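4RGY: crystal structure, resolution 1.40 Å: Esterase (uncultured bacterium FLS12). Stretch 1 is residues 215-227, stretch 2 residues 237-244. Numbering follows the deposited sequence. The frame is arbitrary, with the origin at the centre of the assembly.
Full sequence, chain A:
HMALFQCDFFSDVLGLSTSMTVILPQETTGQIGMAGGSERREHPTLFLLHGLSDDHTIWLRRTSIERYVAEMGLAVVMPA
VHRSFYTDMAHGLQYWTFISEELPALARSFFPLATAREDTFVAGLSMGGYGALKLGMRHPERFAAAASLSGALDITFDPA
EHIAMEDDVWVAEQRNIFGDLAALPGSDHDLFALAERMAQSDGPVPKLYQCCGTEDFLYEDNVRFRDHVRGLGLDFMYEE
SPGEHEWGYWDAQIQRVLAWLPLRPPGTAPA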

# COMPACT_ATOMS: atom_id res chain seq x y z
N GLU A 215 2.78 -17.65 30.55
CA GLU A 215 1.91 -16.66 31.19
C GLU A 215 0.75 -16.22 30.29
O GLU A 215 -0.00 -15.31 30.64
N ASP A 216 0.61 -16.87 29.14
CA ASP A 216 -0.48 -16.58 28.22
C ASP A 216 -1.80 -17.02 28.85
O ASP A 216 -1.85 -18.03 29.54
N PHE A 217 -2.86 -16.26 28.61
CA PHE A 217 -4.18 -16.66 29.10
C PHE A 217 -4.60 -18.00 28.50
O PHE A 217 -5.39 -18.73 29.10
N LEU A 218 -4.04 -18.33 27.34
CA LEU A 218 -4.36 -19.57 26.65
C LEU A 218 -3.46 -20.74 27.06
O LEU A 218 -3.55 -21.83 26.49
N TYR A 219 -2.60 -20.52 28.05
CA TYR A 219 -1.64 -21.56 28.42
C TYR A 219 -2.32 -22.86 28.87
O TYR A 219 -1.94 -23.95 28.43
N GLU A 220 -3.32 -22.75 29.74
CA GLU A 220 -4.00 -23.93 30.26
C GLU A 220 -4.65 -24.74 29.14
O GLU A 220 -4.53 -25.97 29.13
N ASP A 221 -5.31 -24.06 28.20
CA ASP A 221 -5.88 -24.73 27.03
C ASP A 221 -4.80 -25.44 26.24
O ASP A 221 -5.00 -26.55 25.73
N ASN A 222 -3.64 -24.79 26.10
CA ASN A 222 -2.54 -25.42 25.40
C ASN A 222 -1.99 -26.66 26.09
O ASN A 222 -1.71 -27.66 25.44
N VAL A 223 -1.87 -26.60 27.41
CA VAL A 223 -1.41 -27.76 28.16
C VAL A 223 -2.41 -28.91 28.01
O VAL A 223 -2.02 -30.07 27.81
N ARG A 224 -3.70 -28.60 28.05
CA ARG A 224 -4.71 -29.64 27.87
C ARG A 224 -4.65 -30.27 26.48
O ARG A 224 -4.76 -31.50 26.34
N PHE A 225 -4.43 -29.45 25.45
CA PHE A 225 -4.31 -30.01 24.10
C PHE A 225 -3.04 -30.85 23.97
O PHE A 225 -3.08 -31.94 23.39
N ARG A 226 -1.93 -30.34 24.48
CA ARG A 226 -0.67 -31.08 24.48
C ARG A 226 -0.83 -32.45 25.13
O ARG A 226 -0.43 -33.47 24.54
N ASP A 227 -1.42 -32.48 26.32
CA ASP A 227 -1.57 -33.73 27.06
C ASP A 227 -2.48 -34.69 26.28
O ASP A 227 -2.24 -35.89 26.23
N MET A 237 6.10 -31.53 18.08
CA MET A 237 7.14 -30.78 18.76
C MET A 237 6.40 -29.78 19.63
O MET A 237 5.64 -28.95 19.11
N TYR A 238 6.57 -29.89 20.94
CA TYR A 238 5.95 -28.96 21.88
C TYR A 238 7.02 -28.13 22.57
O TYR A 238 8.01 -28.68 23.07
N GLU A 239 6.82 -26.81 22.62
CA GLU A 239 7.77 -25.93 23.30
C GLU A 239 7.02 -24.93 24.15
O GLU A 239 5.95 -24.45 23.77
N GLU A 240 7.58 -24.60 25.30
CA GLU A 240 7.01 -23.56 26.14
C GLU A 240 8.17 -22.83 26.81
O GLU A 240 9.26 -23.39 26.96
N SER A 241 7.92 -21.59 27.21
CA SER A 241 8.94 -20.74 27.84
C SER A 241 8.21 -19.50 28.32
O SER A 241 7.05 -19.30 27.98
N PRO A 242 8.87 -18.65 29.13
CA PRO A 242 8.17 -17.45 29.61
C PRO A 242 7.64 -16.58 28.47
O PRO A 242 8.33 -16.38 27.47
N GLY A 243 6.41 -16.09 28.63
CA GLY A 243 5.82 -15.28 27.58
C GLY A 243 4.33 -15.08 27.75
O GLY A 243 3.64 -15.86 28.42
N GLU A 244 3.85 -14.01 27.14
CA GLU A 244 2.44 -13.67 27.13
C GLU A 244 1.92 -13.68 25.70
O GLU A 244 2.65 -14.06 24.76

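The helix from Tyr-219 runs nearly antiparallel to the strand, axes 10.6 Å apart at closest approach, and long side chains fill that gap. Tyr-219, Arg-226, Tyr-238 and Glu-240 all direct CA-to-CB toward the opposing stretch.

The apolar rule is a methylene laid on a ring. Arg-226 (chi1 t, chi2 t, chi3 p) places CD over one face of Tyr-238 (chi1 t), 3.4 Å from the ring centroid and almost on its normal, a CH-pi contact. Arg-226 CZ lies 5.0 Å from the centroid of the Tyr-238 ring and 26° off its normal, an off-centre cation-pi contact.

The polar rule is convergence on one carboxylate. Glu-240 (chi1 p, chi2 t) accepts at OE1 from Tyr-219 OH (2.6 Å) and, within its own stretch, from Tyr-238 OH (2.7 Å). Arg-226 NH1 stays 4.1 Å from Glu-240 OE1, beyond a salt bridge; its guanidinium instead pairs with Asp-227, NH2 to OD1 at 2.8 Å. Water 2 links the two side chains by another route, donating to Glu-240 OE2 and accepting from Arg-226 NH1.

At the loop end, Glu-215 (chi1 m, chi2 p) folds back so that OE1 accepts from Gly-243 N (2.9 Å), while Glu-215 N donates to Gly-243 O (2.9 Å). Water 1 donates to both Asp-216 OD2 and Glu-244 O, joining side chain to backbone.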

# COMPACT_ATOMS: atom_id res chain seq x y z
CB GLU A 215 2.71 -15.43 31.65
CG GLU A 215 3.69 -15.70 32.79
CD GLU A 215 4.87 -16.53 32.34
OE1 GLU A 215 5.58 -16.09 31.42
OE2 GLU A 215 5.10 -17.62 32.91
CB ASP A 216 -0.24 -17.35 26.91
CG ASP A 216 -1.07 -16.83 25.74
OD1 ASP A 216 -2.31 -16.76 25.85
OD2 ASP A 216 -0.46 -16.48 24.70
CB PHE A 217 -5.24 -15.57 28.84
CG PHE A 217 -5.57 -15.36 27.38
CD1 PHE A 217 -4.60 -14.97 26.48
CD2 PHE A 217 -6.88 -15.51 26.93
CE1 PHE A 217 -4.90 -14.77 25.15
CE2 PHE A 217 -7.19 -15.31 25.61
CZ PHE A 217 -6.20 -14.93 24.72
CB LEU A 218 -4.28 -19.37 25.13
CG LEU A 218 -5.34 -18.45 24.55
CD1 LEU A 218 -5.02 -18.10 23.10
CD2 LEU A 218 -6.72 -19.09 24.67
CB TYR A 219 -0.67 -21.07 29.50
CG TYR A 219 0.32 -22.13 29.92
CD1 TYR A 219 1.28 -22.60 29.03
CD2 TYR A 219 0.29 -22.68 31.20
CE1 TYR A 219 2.19 -23.57 29.40
CE2 TYR A 219 1.21 -23.65 31.58
CZ TYR A 219 2.14 -24.09 30.68
OH TYR A 219 3.06 -25.06 31.03
CB GLU A 220 -5.03 -23.55 31.33
CG GLU A 220 -4.42 -23.07 32.64
CD GLU A 220 -3.60 -21.78 32.49
OE1 GLU A 220 -4.00 -20.90 31.69
OE2 GLU A 220 -2.55 -21.67 33.16
CB ASP A 221 -6.59 -23.74 26.11
CG ASP A 221 -7.92 -23.26 26.65
OD1 ASP A 221 -8.43 -23.84 27.62
OD2 ASP A 221 -8.47 -22.29 26.07
CB ASN A 222 -1.43 -24.40 25.12
CG ASN A 222 -1.66 -23.64 23.83
OD1 ASN A 222 -1.23 -24.08 22.77
ND2 ASN A 222 -2.37 -22.52 23.91
CB VAL A 223 -1.18 -27.42 29.65
CG1 VAL A 223 -0.98 -28.69 30.47
CG2 VAL A 223 0.02 -26.48 29.79
CB ARG A 224 -6.10 -29.11 28.22
CG ARG A 224 -6.29 -28.96 29.73
CD ARG A 224 -7.73 -28.63 30.13
NE ARG A 224 -8.19 -27.41 29.49
CZ ARG A 224 -8.98 -27.41 28.42
NH1 ARG A 224 -9.37 -28.57 27.91
NH2 ARG A 224 -9.35 -26.27 27.86
CB PHE A 225 -4.36 -28.90 23.03
CG PHE A 225 -4.25 -29.42 21.62
CD1 PHE A 225 -5.36 -29.95 20.97
CD2 PHE A 225 -3.04 -29.40 20.95
CE1 PHE A 225 -5.25 -30.45 19.68
CE2 PHE A 225 -2.93 -29.89 19.65
CZ PHE A 225 -4.04 -30.40 19.02
CB ARG A 226 0.40 -30.30 25.23
CG ARG A 226 1.76 -30.99 25.23
CD ARG A 226 2.64 -30.50 26.37
NE ARG A 226 2.12 -30.92 27.66
CZ ARG A 226 2.62 -30.52 28.83
NH1 ARG A 226 3.64 -29.67 28.85
NH2 ARG A 226 2.10 -30.96 29.96
CB ASP A 227 -2.11 -33.47 28.47
CG ASP A 227 -1.09 -32.82 29.38
OD1 ASP A 227 0.09 -32.72 29.00
OD2 ASP A 227 -1.49 -32.38 30.48
CB MET A 237 8.04 -30.06 17.76
CG MET A 237 8.95 -29.02 18.39
SD MET A 237 10.15 -29.72 19.53
CE MET A 237 10.99 -30.88 18.45
CB TYR A 238 5.12 -29.69 22.96
CG TYR A 238 4.56 -28.73 23.99
CD1 TYR A 238 3.38 -28.04 23.76
CD2 TYR A 238 5.25 -28.47 25.18
CE1 TYR A 238 2.88 -27.15 24.69
CE2 TYR A 238 4.76 -27.56 26.12
CZ TYR A 238 3.57 -26.91 25.86
OH TYR A 238 3.04 -26.00 26.76
CB GLU A 239 8.62 -25.17 22.27
CG GLU A 239 9.42 -26.06 21.34
CD GLU A 239 10.49 -25.30 20.56
OE1 GLU A 239 10.25 -24.16 20.12
OE2 GLU A 239 11.58 -25.88 20.38
CB GLU A 240 6.06 -24.15 27.19
CG GLU A 240 6.76 -25.00 28.24
CD GLU A 240 5.80 -25.51 29.30
OE1 GLU A 240 4.61 -25.73 29.00
OE2 GLU A 240 6.25 -25.69 30.46
CB SER A 241 10.05 -20.39 26.84
OG SER A 241 9.53 -19.71 25.70
CB PRO A 242 9.26 -16.71 30.38
CG PRO A 242 10.14 -17.79 30.89
CD PRO A 242 10.18 -18.80 29.78
CB GLU A 244 2.23 -12.30 27.78
CG GLU A 244 2.83 -12.19 29.18
CD GLU A 244 2.49 -10.88 29.86
OE1 GLU A 244 2.86 -9.82 29.33
OE2 GLU A 244 1.85 -10.92 30.93
O HOH W 1 2.14 -16.88 24.49
O HOH W 2 4.85 -28.09 31.35